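Local structure of potential RNA-dependent RNA polymerase (Human picobirnavirus, 5I62) at residues D49-Y52 with K53-V56; T64-E67 with F68-L72; M384-E387 with K388-V391. The protein catalyses RNA-templated RNA synthesis from ribonucleoside triphosphates, serving both transcription and genome replication of a small double-stranded RNA virus. All blocks are in the same frame, centred on the assembly; numbering follows the deposited sequence.

How the interactions relate
Interactions 1 and 2 are local i to i+3 and i to i+4 contacts along helices 44-55 and 63-73, which follow each other in the chain and pack together. Each has buried apolar side chains on one side and charged groups toward solvent; interaction 2 also buries the acid Glu-69. They touch: Tyr-52 OH probably hydrogen-bonds Asp-70 OD1 at 2.5 Å, and Leu-55 rests on Met-66 and Glu-69. Interaction 3 is a surface turn leading into strand 390-392 and relies on backbone and amide bonds. It touches neither of the others; its nearest atoms are about 5 Å from interaction 2. Asp-395 bridges these two, binding Thr-64 OG1 through one carboxylate oxygen and the Tyr-390 hydroxyl through the other.

Interaction 1 of 3, residues D49-Y52 with K53-V56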
ATOM      1  N   ASP A  49      12.236  21.569 -13.759  1.00 27.28           N
ATOM      2  CA  ASP A  49      11.997  22.704 -14.649  1.00 30.73           C
ATOM      3  C   ASP A  49      12.343  22.350 -16.090  1.00 27.46           C
ATOM      4  O   ASP A  49      11.620  22.718 -17.026  1.00 23.36           O
ATOM      5  CB  ASP A  49      12.804  23.918 -14.185  1.00 25.36           C
ATOM      6  CG  ASP A  49      12.236  24.566 -12.923  1.00 36.14           C
ATOM      7  OD1 ASP A  49      11.127  24.182 -12.485  1.00 33.17           O
ATOM      8  OD2 ASP A  49      12.908  25.463 -12.358  1.00 34.64           O
ATOM      9  N   GLU A  50      13.449  21.626 -16.283  1.00 28.72           N
ATOM     10  CA  GLU A  50      13.886  21.272 -17.628  1.00 28.80           C
ATOM     11  C   GLU A  50      12.901  20.319 -18.297  1.00 27.91           C
ATOM     12  O   GLU A  50      12.533  20.501 -19.469  1.00 28.74           O
ATOM     13  CB  GLU A  50      15.289  20.661 -17.574  1.00 32.00           C
ATOM     14  CG  GLU A  50      15.927  20.536 -18.937  1.00 39.49           C
ATOM     15  CD  GLU A  50      16.264  21.903 -19.532  1.00 47.78           C
ATOM     16  OE1 GLU A  50      16.547  21.976 -20.748  1.00 52.08           O
ATOM     17  OE2 GLU A  50      16.247  22.905 -18.780  1.00 45.92           O
ATOM     18  N   TRP A  51      12.457  19.295 -17.568  1.00 22.04           N
ATOM     19  CA  TRP A  51      11.473  18.383 -18.142  1.00 23.78           C
ATOM     20  C   TRP A  51      10.147  19.097 -18.392  1.00 25.09           C
ATOM     21  O   TRP A  51       9.454  18.806 -19.375  1.00 24.38           O
ATOM     22  CB  TRP A  51      11.259  17.167 -17.242  1.00 21.39           C
ATOM     23  CG  TRP A  51      10.090  16.342 -17.711  1.00 21.52           C
ATOM     24  CD1 TRP A  51       8.918  16.112 -17.042  1.00 22.40           C
ATOM     25  CD2 TRP A  51       9.966  15.686 -18.974  1.00 22.97           C
ATOM     26  NE1 TRP A  51       8.074  15.341 -17.815  1.00 22.28           N
ATOM     27  CE2 TRP A  51       8.693  15.066 -19.004  1.00 23.76           C
ATOM     28  CE3 TRP A  51      10.807  15.557 -20.083  1.00 25.92           C
ATOM     29  CZ2 TRP A  51       8.248  14.327 -20.095  1.00 23.28           C
ATOM     30  CZ3 TRP A  51      10.361  14.830 -21.172  1.00 27.50           C
ATOM     31  CH2 TRP A  51       9.090  14.221 -21.169  1.00 24.86           C
ATOM     32  N   TYR A  52       9.789  20.048 -17.522  1.00 26.54           N
ATOM     33  CA  TYR A  52       8.513  20.747 -17.656  1.00 28.30           C
ATOM     34  C   TYR A  52       8.417  21.489 -18.980  1.00 33.66           C
ATOM     35  O   TYR A  52       7.330  21.599 -19.562  1.00 37.61           O
ATOM     36  CB  TYR A  52       8.318  21.722 -16.500  1.00 35.78           C
ATOM     37  CG  TYR A  52       6.867  22.076 -16.258  1.00 39.07           C
ATOM     38  CD1 TYR A  52       6.177  22.920 -17.121  1.00 44.77           C
ATOM     39  CD2 TYR A  52       6.173  21.515 -15.195  1.00 42.05           C
ATOM     40  CE1 TYR A  52       4.836  23.221 -16.914  1.00 48.82           C
ATOM     41  CE2 TYR A  52       4.842  21.814 -14.966  1.00 47.65           C
ATOM     42  CZ  TYR A  52       4.178  22.669 -15.829  1.00 47.45           C
ATOM     43  OH  TYR A  52       2.854  22.965 -15.604  1.00 56.09           O
ATOM     44  N   LYS A  53       9.546  22.012 -19.473  1.00 34.66           N
ATOM     45  CA  LYS A  53       9.538  22.705 -20.759  1.00 34.53           C
ATOM     46  C   LYS A  53       8.981  21.836 -21.874  1.00 34.75           C
ATOM     47  O   LYS A  53       8.384  22.356 -22.819  1.00 37.82           O
ATOM     48  CB  LYS A  53      10.942  23.163 -21.139  1.00 35.41           C
ATOM     49  CG  LYS A  53      11.539  24.219 -20.251  1.00 29.82           C
ATOM     50  CD  LYS A  53      12.931  24.571 -20.767  1.00 36.15           C
ATOM     51  CE  LYS A  53      13.705  25.386 -19.767  1.00 38.48           C
ATOM     52  NZ  LYS A  53      15.097  25.617 -20.239  1.00 49.54           N
ATOM     53  N   LYS A  54       9.183  20.520 -21.795  1.00 31.59           N
ATOM     54  CA  LYS A  54       8.674  19.599 -22.801  1.00 32.14           C
ATOM     55  C   LYS A  54       7.332  18.969 -22.407  1.00 28.67           C
ATOM     56  O   LYS A  54       6.486  18.726 -23.279  1.00 34.65           O
ATOM     57  CB  LYS A  54       9.671  18.474 -23.075  1.00 30.95           C
ATOM     58  CG  LYS A  54      10.986  18.467 -22.522  1.00 46.33           C
ATOM     59  CD  LYS A  54      11.850  17.370 -23.127  1.00 47.91           C
ATOM     60  CE  LYS A  54      13.074  17.384 -22.278  1.00 47.86           C
ATOM     61  NZ  LYS A  54      13.905  16.385 -22.799  1.00 53.45           N
ATOM     62  N   LEU A  55       7.120  18.705 -21.109  1.00 29.11           N
ATOM     63  CA  LEU A  55       5.833  18.182 -20.648  1.00 25.69           C
ATOM     64  C   LEU A  55       4.694  19.084 -21.090  1.00 31.60           C
ATOM     65  O   LEU A  55       3.661  18.610 -21.580  1.00 30.18           O
ATOM     66  CB  LEU A  55       5.830  18.055 -19.128  1.00 25.47           C
ATOM     67  CG  LEU A  55       4.572  17.413 -18.533  1.00 24.67           C
ATOM     68  CD1 LEU A  55       4.390  16.026 -19.107  1.00 26.42           C
ATOM     69  CD2 LEU A  55       4.632  17.368 -17.012  1.00 24.35           C
ATOM     70  N   VAL A  56       4.901  20.394 -20.965  1.00 32.93           N
ATOM     71  CA  VAL A  56       3.868  21.395 -21.161  1.00 34.07           C
ATOM     72  C   VAL A  56       3.246  21.305 -22.550  1.00 33.81           C
ATOM     73  O   VAL A  56       2.131  21.788 -22.761  1.00 37.36           O
ATOM     74  CB  VAL A  56       4.477  22.779 -20.882  1.00 35.46           C
ATOM     75  CG1 VAL A  56       5.205  23.306 -22.116  1.00 35.66           C
ATOM     76  CG2 VAL A  56       3.428  23.747 -20.383  1.00 43.48           C
TER
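Trp-51 meets Lys-54 and Leu-55, three and four residues further along helix 44-55. The aliphatic chain of Lys-54 crosses the indole at about a right angle on its six-membered side, with Lys-54 CD 3.5 Å from Trp-51 CZ3. Leu-55 lies by the pyrrole part. Its CB is 4.2 Å from the centroid of the Trp-51 five-membered ring, an off-centre CH-pi contact. On the next face Tyr-52 CE1 packs on Val-56 CG2 at 3.8 Å.

On the more exposed side, Glu-50 OE2 and Lys-53 NZ form a salt bridge of 3.3 Å, weak as a hydrogen bond. The glutamate bends at chi2 (69°), while the lysine runs extended to meet it.

The backbone bonds set the spacing of these side chains. Trp-51 O accepts twice: from Leu-55 N at 2.9 Å, in the carbonyl plane, and from Lys-54 N at 3.0 Å, well above that plane. These i to i+3 and i to i+4 pairs are those of an amphipathic alpha-helix near its C-terminal end.

The buried indole donates from NE1 to Thr-419 OG1 and meets Phe-463 edge-to-face. Asp-49 forms a salt bridge with Arg-73, and the Tyr-52 hydroxyl pairs with Asp-70. Helix 44-55 thus packs against helix 63-73 through Tyr-52 and Leu-55, against helix 419-427 through Trp-51 and Leu-55, and against helix 460-469 through Trp-51, Glu-50 and Lys-54.

Interaction 2 of 3, residues T64-E67 with F68-L72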
ATOM      1  N   THR A  64      -6.389  18.040 -18.669  1.00 21.82           N
ATOM      2  CA  THR A  64      -6.554  17.425 -17.359  1.00 25.64           C
ATOM      3  C   THR A  64      -5.369  16.523 -17.004  1.00 23.69           C
ATOM      4  O   THR A  64      -5.128  16.289 -15.816  1.00 22.98           O
ATOM      5  CB  THR A  64      -7.879  16.643 -17.251  1.00 23.30           C
ATOM      6  OG1 THR A  64      -7.834  15.456 -18.055  1.00 23.76           O
ATOM      7  CG2 THR A  64      -9.058  17.517 -17.686  1.00 27.15           C
ATOM      8  N   LEU A  65      -4.631  16.013 -17.997  1.00 21.34           N
ATOM      9  CA  LEU A  65      -3.381  15.313 -17.690  1.00 20.74           C
ATOM     10  C   LEU A  65      -2.341  16.286 -17.155  1.00 22.91           C
ATOM     11  O   LEU A  65      -1.576  15.953 -16.238  1.00 21.52           O
ATOM     12  CB  LEU A  65      -2.843  14.582 -18.921  1.00 20.69           C
ATOM     13  CG  LEU A  65      -1.511  13.836 -18.699  1.00 23.20           C
ATOM     14  CD1 LEU A  65      -1.603  12.833 -17.546  1.00 18.18           C
ATOM     15  CD2 LEU A  65      -1.052  13.136 -19.953  1.00 26.25           C
ATOM     16  N   MET A  66      -2.307  17.502 -17.714  1.00 22.86           N
ATOM     17  CA  MET A  66      -1.417  18.539 -17.200  1.00 25.12           C
ATOM     18  C   MET A  66      -1.793  18.930 -15.776  1.00 25.38           C
ATOM     19  O   MET A  66      -0.913  19.135 -14.931  1.00 24.89           O
ATOM     20  CB  MET A  66      -1.438  19.758 -18.125  1.00 28.90           C
ATOM     21  CG  MET A  66      -0.452  20.879 -17.757  1.00 31.82           C
ATOM     22  SD  MET A  66       1.295  20.372 -17.736  1.00 43.27           S
ATOM     23  CE  MET A  66       1.418  19.552 -19.287  1.00 30.99           C
ATOM     24  N   GLU A  67      -3.096  19.039 -15.487  1.00 22.88           N
ATOM     25  CA  GLU A  67      -3.525  19.322 -14.116  1.00 24.54           C
ATOM     26  C   GLU A  67      -3.071  18.233 -13.162  1.00 22.22           C
ATOM     27  O   GLU A  67      -2.649  18.521 -12.038  1.00 23.74           O
ATOM     28  CB  GLU A  67      -5.040  19.446 -14.029  1.00 27.88           C
ATOM     29  CG  GLU A  67      -5.622  20.653 -14.692  1.00 33.07           C
ATOM     30  CD  GLU A  67      -7.022  20.367 -15.234  1.00 39.07           C
ATOM     31  OE1 GLU A  67      -7.367  20.884 -16.324  1.00 40.71           O
ATOM     32  OE2 GLU A  67      -7.764  19.587 -14.585  1.00 42.65           O
ATOM     33  N   PHE A  68      -3.205  16.974 -13.582  1.00 20.41           N
ATOM     34  CA  PHE A  68      -2.755  15.831 -12.790  1.00 20.36           C
ATOM     35  C   PHE A  68      -1.259  15.915 -12.520  1.00 21.12           C
ATOM     36  O   PHE A  68      -0.812  15.754 -11.381  1.00 21.03           O
ATOM     37  CB  PHE A  68      -3.135  14.562 -13.552  1.00 20.91           C
ATOM     38  CG  PHE A  68      -2.465  13.291 -13.083  1.00 23.13           C
ATOM     39  CD1 PHE A  68      -2.964  12.576 -12.008  1.00 21.73           C
ATOM     40  CD2 PHE A  68      -1.403  12.761 -13.796  1.00 20.98           C
ATOM     41  CE1 PHE A  68      -2.378  11.374 -11.620  1.00 19.54           C
ATOM     42  CE2 PHE A  68      -0.816  11.561 -13.411  1.00 21.83           C
ATOM     43  CZ  PHE A  68      -1.317  10.869 -12.316  1.00 16.51           C
ATOM     44  N   GLU A  69      -0.479  16.213 -13.560  1.00 20.92           N
ATOM     45  CA  GLU A  69       0.963  16.370 -13.417  1.00 21.03           C
ATOM     46  C   GLU A  69       1.312  17.540 -12.497  1.00 25.70           C
ATOM     47  O   GLU A  69       2.183  17.414 -11.627  1.00 21.70           O
ATOM     48  CB  GLU A  69       1.597  16.565 -14.793  1.00 23.96           C
ATOM     49  CG  GLU A  69       1.635  15.317 -15.674  1.00 21.35           C
ATOM     50  CD  GLU A  69       2.932  14.533 -15.503  1.00 23.90           C
ATOM     51  OE1 GLU A  69       3.601  14.729 -14.462  1.00 24.36           O
ATOM     52  OE2 GLU A  69       3.280  13.728 -16.402  1.00 22.45           O
ATOM     53  N   ASP A  70       0.664  18.698 -12.702  1.00 21.41           N
ATOM     54  CA  ASP A  70       0.869  19.862 -11.846  1.00 21.22           C
ATOM     55  C   ASP A  70       0.560  19.552 -10.387  1.00 26.80           C
ATOM     56  O   ASP A  70       1.285  19.981  -9.480  1.00 28.13           O
ATOM     57  CB  ASP A  70      -0.007  21.029 -12.307  1.00 27.38           C
ATOM     58  CG  ASP A  70       0.580  21.790 -13.478  1.00 37.21           C
ATOM     59  OD1 ASP A  70       1.752  21.542 -13.832  1.00 39.80           O
ATOM     60  OD2 ASP A  70      -0.132  22.652 -14.037  1.00 35.53           O
ATOM     61  N   ASP A  71      -0.546  18.845 -10.145  1.00 22.44           N
ATOM     62  CA  ASP A  71      -0.891  18.424  -8.790  1.00 24.13           C
ATOM     63  C   ASP A  71       0.231  17.603  -8.145  1.00 25.54           C
ATOM     64  O   ASP A  71       0.626  17.864  -7.003  1.00 23.92           O
ATOM     65  CB  ASP A  71      -2.192  17.630  -8.821  1.00 26.26           C
ATOM     66  CG  ASP A  71      -2.602  17.133  -7.459  1.00 36.85           C
ATOM     67  OD1 ASP A  71      -2.953  17.958  -6.588  1.00 42.01           O
ATOM     68  OD2 ASP A  71      -2.558  15.905  -7.251  1.00 42.20           O
ATOM     69  N   LEU A  72       0.741  16.585  -8.849  1.00 20.69           N
ATOM     70  CA  LEU A  72       1.748  15.718  -8.241  1.00 20.02           C
ATOM     71  C   LEU A  72       3.111  16.401  -8.172  1.00 20.68           C
ATOM     72  O   LEU A  72       3.933  16.064  -7.309  1.00 22.61           O
ATOM     73  CB  LEU A  72       1.834  14.392  -8.995  1.00 21.56           C
ATOM     74  CG  LEU A  72       0.587  13.516  -8.791  1.00 23.84           C
ATOM     75  CD1 LEU A  72       0.635  12.235  -9.587  1.00 26.38           C
ATOM     76  CD2 LEU A  72       0.446  13.194  -7.303  1.00 31.57           C
TER
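Leu-65 and Phe-68 lie on one face of helix 63-73, three residues apart. Both side chains leave the helix with CG anti to the backbone nitrogen (chi1 179° and 165°), and they cross at a slant. Leu-65 CD1 comes to 3.8 Å from Phe-68 CD2. The methyl reaches the ring obliquely, so this is plain apolar packing and not a stack.

Met-66 and Asp-70, four residues apart, also cross at a slant, but their contact is looser. Met-66 SD is 4.1 Å from Asp-70 OD1. The aspartate folds back over the preceding turn, bringing its CG to 3.4 Å from Met-66 O. Its OD1 has a polar partner on the neighbouring helix, the hydroxyl of Tyr-52.

Glu-69 CG passes 3.3 Å from Leu-65 O, and a bend at chi2 (-92°) turns the carboxylate away. The buried acid is well satisfied there. OE1 is hydrogen-bonded to Ser-418 OG and Met-420 N, and OE2 to His-457 NE2 and Thr-419 OG1. These bonds hold the group in place and would probably stabilise its charged form.

Regular backbone bonds set the spacing of these groups. Asp-70 N binds Met-66 O at 2.8 Å, and Phe-68, Glu-69 and Asp-71 bind the carbonyls four residues back in the same way.

Thr-64 and Leu-65 touch strand 401-404, while Met-66 and Glu-69 face helix 44-55. The backbone bonds are the i to i+4 bonds of an alpha-helix, and its side chains pair at i+3 and i+4. It is an amphipathic helix in the N-terminal part of the polymerase, joined to helix 44-55, to strand 401-404, and through Glu-69 to residues 418-420 and His-457.

Interaction 3 of 3, residues M384-E387 with K388-V391; sequences MNLE and KQYV
Two successive i to i+3 backbone bonds shape this turn: Lys-388 N to Asn-385 O at 2.9 Å, and Gln-389 N to Leu-386 O at 3.2 Å. They make a short 3-10 turn that leads into strand 390-392, an outer strand of the antiparallel sheet of the polymerase palm. The position, after helix 370-378 and beside strand 257-261, is consistent with motif D of viral RNA polymerases.

Asn-385 opens the turn. Its side-chain OD1 accepts from Glu-387 N at 3.0 Å, which is an Asx turn. Its backbone oxygen is gripped a second time, by the side-chain amide of Gln-389. Gln-389 NE2 donates to Asn-385 O at 3.1 Å, and the bond is nearly straight (170°). The acceptor lies close to the amide plane of Gln-389. Gln-389 NE2 and Lys-388 N reach this carbonyl from opposite faces of its plane.

The glutamine gets there by curling. Its CG is anti to the carbonyl carbon, and the chain bends again at chi2 (-54°). This brings the amide back over the turn, while Gln-389 OE1 accepts from Asp-261 N on strand 257-261. The amide thus ties the turn to the next strand of the sheet. Tyr-390 continues the link through backbone bonds to Cys-259.

The Lys-388 chain crosses Asn-385 obliquely, but its outer carbons are too close in the model, so the position of its end is doubtful.

Leu-386 crosses Gln-389 at about a right angle, with Leu-386 CD1 4.0 Å from Gln-389 CG. Buried Met-384 passes over one face of the amide, also crossing at about a right angle; its methyl carbon CE lies 3.3 Å from Gln-389 OE1.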
ATOM      1  N   MET A 384     -12.953  12.035   5.677  1.00 24.10           N
ATOM      2  CA  MET A 384     -12.771  12.412   4.285  1.00 25.82           C
ATOM      3  C   MET A 384     -12.867  13.934   4.204  1.00 27.01           C
ATOM      4  O   MET A 384     -13.685  14.551   4.882  1.00 27.15           O
ATOM      5  CB  MET A 384     -13.823  11.773   3.362  1.00 24.97           C
ATOM      6  CG  MET A 384     -14.020  10.259   3.513  1.00 25.27           C
ATOM      7  SD  MET A 384     -15.395   9.620   2.521  1.00 23.77           S
ATOM      8  CE  MET A 384     -14.716   9.636   0.865  1.00 22.36           C
ATOM      9  N   ASN A 385     -12.018  14.522   3.385  1.00 25.48           N
ATOM     10  CA  ASN A 385     -11.973  15.961   3.126  1.00 30.70           C
ATOM     11  C   ASN A 385     -12.589  16.129   1.739  1.00 31.22           C
ATOM     12  O   ASN A 385     -12.049  15.642   0.741  1.00 25.93           O
ATOM     13  CB  ASN A 385     -10.514  16.430   3.257  1.00 34.75           C
ATOM     14  CG  ASN A 385     -10.232  17.825   2.758  1.00 36.80           C
ATOM     15  OD1 ASN A 385     -11.115  18.583   2.380  1.00 34.03           O
ATOM     16  ND2 ASN A 385      -8.939  18.156   2.728  1.00 39.73           N
ATOM     17  N   LEU A 386     -13.776  16.730   1.693  1.00 30.99           N
ATOM     18  CA  LEU A 386     -14.481  16.879   0.424  1.00 29.24           C
ATOM     19  C   LEU A 386     -13.572  17.461  -0.654  1.00 31.95           C
ATOM     20  O   LEU A 386     -13.697  17.126  -1.840  1.00 29.14           O
ATOM     21  CB  LEU A 386     -15.711  17.758   0.626  1.00 32.01           C
ATOM     22  CG  LEU A 386     -16.583  17.920  -0.622  1.00 34.86           C
ATOM     23  CD1 LEU A 386     -16.888  16.568  -1.262  1.00 34.06           C
ATOM     24  CD2 LEU A 386     -17.864  18.659  -0.299  1.00 39.05           C
ATOM     25  N   GLU A 387     -12.618  18.302  -0.246  1.00 32.13           N
ATOM     26  CA  GLU A 387     -11.756  19.000  -1.189  1.00 38.58           C
ATOM     27  C   GLU A 387     -10.855  18.043  -1.944  1.00 36.96           C
ATOM     28  O   GLU A 387     -10.369  18.363  -3.033  1.00 36.97           O
ATOM     29  CB  GLU A 387     -10.909  20.029  -0.446  1.00 43.06           C
ATOM     30  CG  GLU A 387     -10.623  21.273  -1.247  1.00 51.22           C
ATOM     31  CD  GLU A 387     -11.791  22.244  -1.260  1.00 62.41           C
ATOM     32  OE1 GLU A 387     -12.938  21.832  -0.969  1.00 65.19           O
ATOM     33  OE2 GLU A 387     -11.562  23.433  -1.566  1.00 69.81           O
ATOM     34  N   LYS A 388     -10.605  16.878  -1.385  1.00 29.72           N
ATOM     35  CA  LYS A 388      -9.692  15.963  -2.033  1.00 29.92           C
ATOM     36  C   LYS A 388     -10.405  14.904  -2.853  1.00 27.15           C
ATOM     37  O   LYS A 388      -9.734  14.098  -3.501  1.00 26.23           O
ATOM     38  CB  LYS A 388      -8.805  15.317  -0.983  1.00 32.10           C
ATOM     39  CG  LYS A 388      -9.449  14.177  -0.294  1.00 38.00           C
ATOM     40  CD  LYS A 388      -8.732  13.933   0.932  1.00 49.43           C
ATOM     41  CE  LYS A 388      -9.764  13.963   1.816  1.00 44.88           C
ATOM     42  NZ  LYS A 388      -9.338  13.434   3.204  1.00 52.84           N
ATOM     43  N   GLN A 389     -11.732  14.844  -2.788  1.00 26.93           N
ATOM     44  CA  GLN A 389     -12.453  14.007  -3.721  1.00 23.31           C
ATOM     45  C   GLN A 389     -12.298  14.623  -5.105  1.00 28.27           C
ATOM     46  O   GLN A 389     -12.078  15.829  -5.244  1.00 31.74           O
ATOM     47  CB  GLN A 389     -13.925  13.902  -3.324  1.00 23.91           C
ATOM     48  CG  GLN A 389     -14.173  13.708  -1.819  1.00 23.79           C
ATOM     49  CD  GLN A 389     -13.426  12.528  -1.214  1.00 25.25           C
ATOM     50  OE1 GLN A 389     -13.568  11.389  -1.665  1.00 24.36           O
ATOM     51  NE2 GLN A 389     -12.659  12.791  -0.156  1.00 26.19           N
ATOM     52  N   TYR A 390     -12.375  13.791  -6.134  1.00 26.27           N
ATOM     53  CA  TYR A 390     -12.268  14.271  -7.502  1.00 26.05           C
ATOM     54  C   TYR A 390     -13.418  13.709  -8.328  1.00 24.61           C
ATOM     55  O   TYR A 390     -13.794  12.545  -8.176  1.00 20.14           O
ATOM     56  CB  TYR A 390     -10.916  13.892  -8.143  1.00 26.58           C
ATOM     57  CG  TYR A 390     -10.817  14.339  -9.590  1.00 28.39           C
ATOM     58  CD1 TYR A 390     -10.540  15.669  -9.914  1.00 32.77           C
ATOM     59  CD2 TYR A 390     -11.035  13.444 -10.629  1.00 30.10           C
ATOM     60  CE1 TYR A 390     -10.466  16.087 -11.240  1.00 33.05           C
ATOM     61  CE2 TYR A 390     -10.957  13.845 -11.953  1.00 27.41           C
ATOM     62  CZ  TYR A 390     -10.670  15.164 -12.257  1.00 35.03           C
ATOM     63  OH  TYR A 390     -10.597  15.553 -13.580  1.00 32.83           O
ATOM     64  N   VAL A 391     -13.967  14.552  -9.201  1.00 24.13           N
ATOM     65  CA  VAL A 391     -15.185  14.263  -9.947  1.00 23.36           C
ATOM     66  C   VAL A 391     -14.989  14.696 -11.396  1.00 24.77           C
ATOM     67  O   VAL A 391     -14.458  15.776 -11.660  1.00 22.23           O
ATOM     68  CB  VAL A 391     -16.387  14.981  -9.292  1.00 28.93           C
ATOM     69  CG1 VAL A 391     -17.545  14.987 -10.180  1.00 30.33           C
ATOM     70  CG2 VAL A 391     -16.766  14.320  -7.982  1.00 27.92           C
TER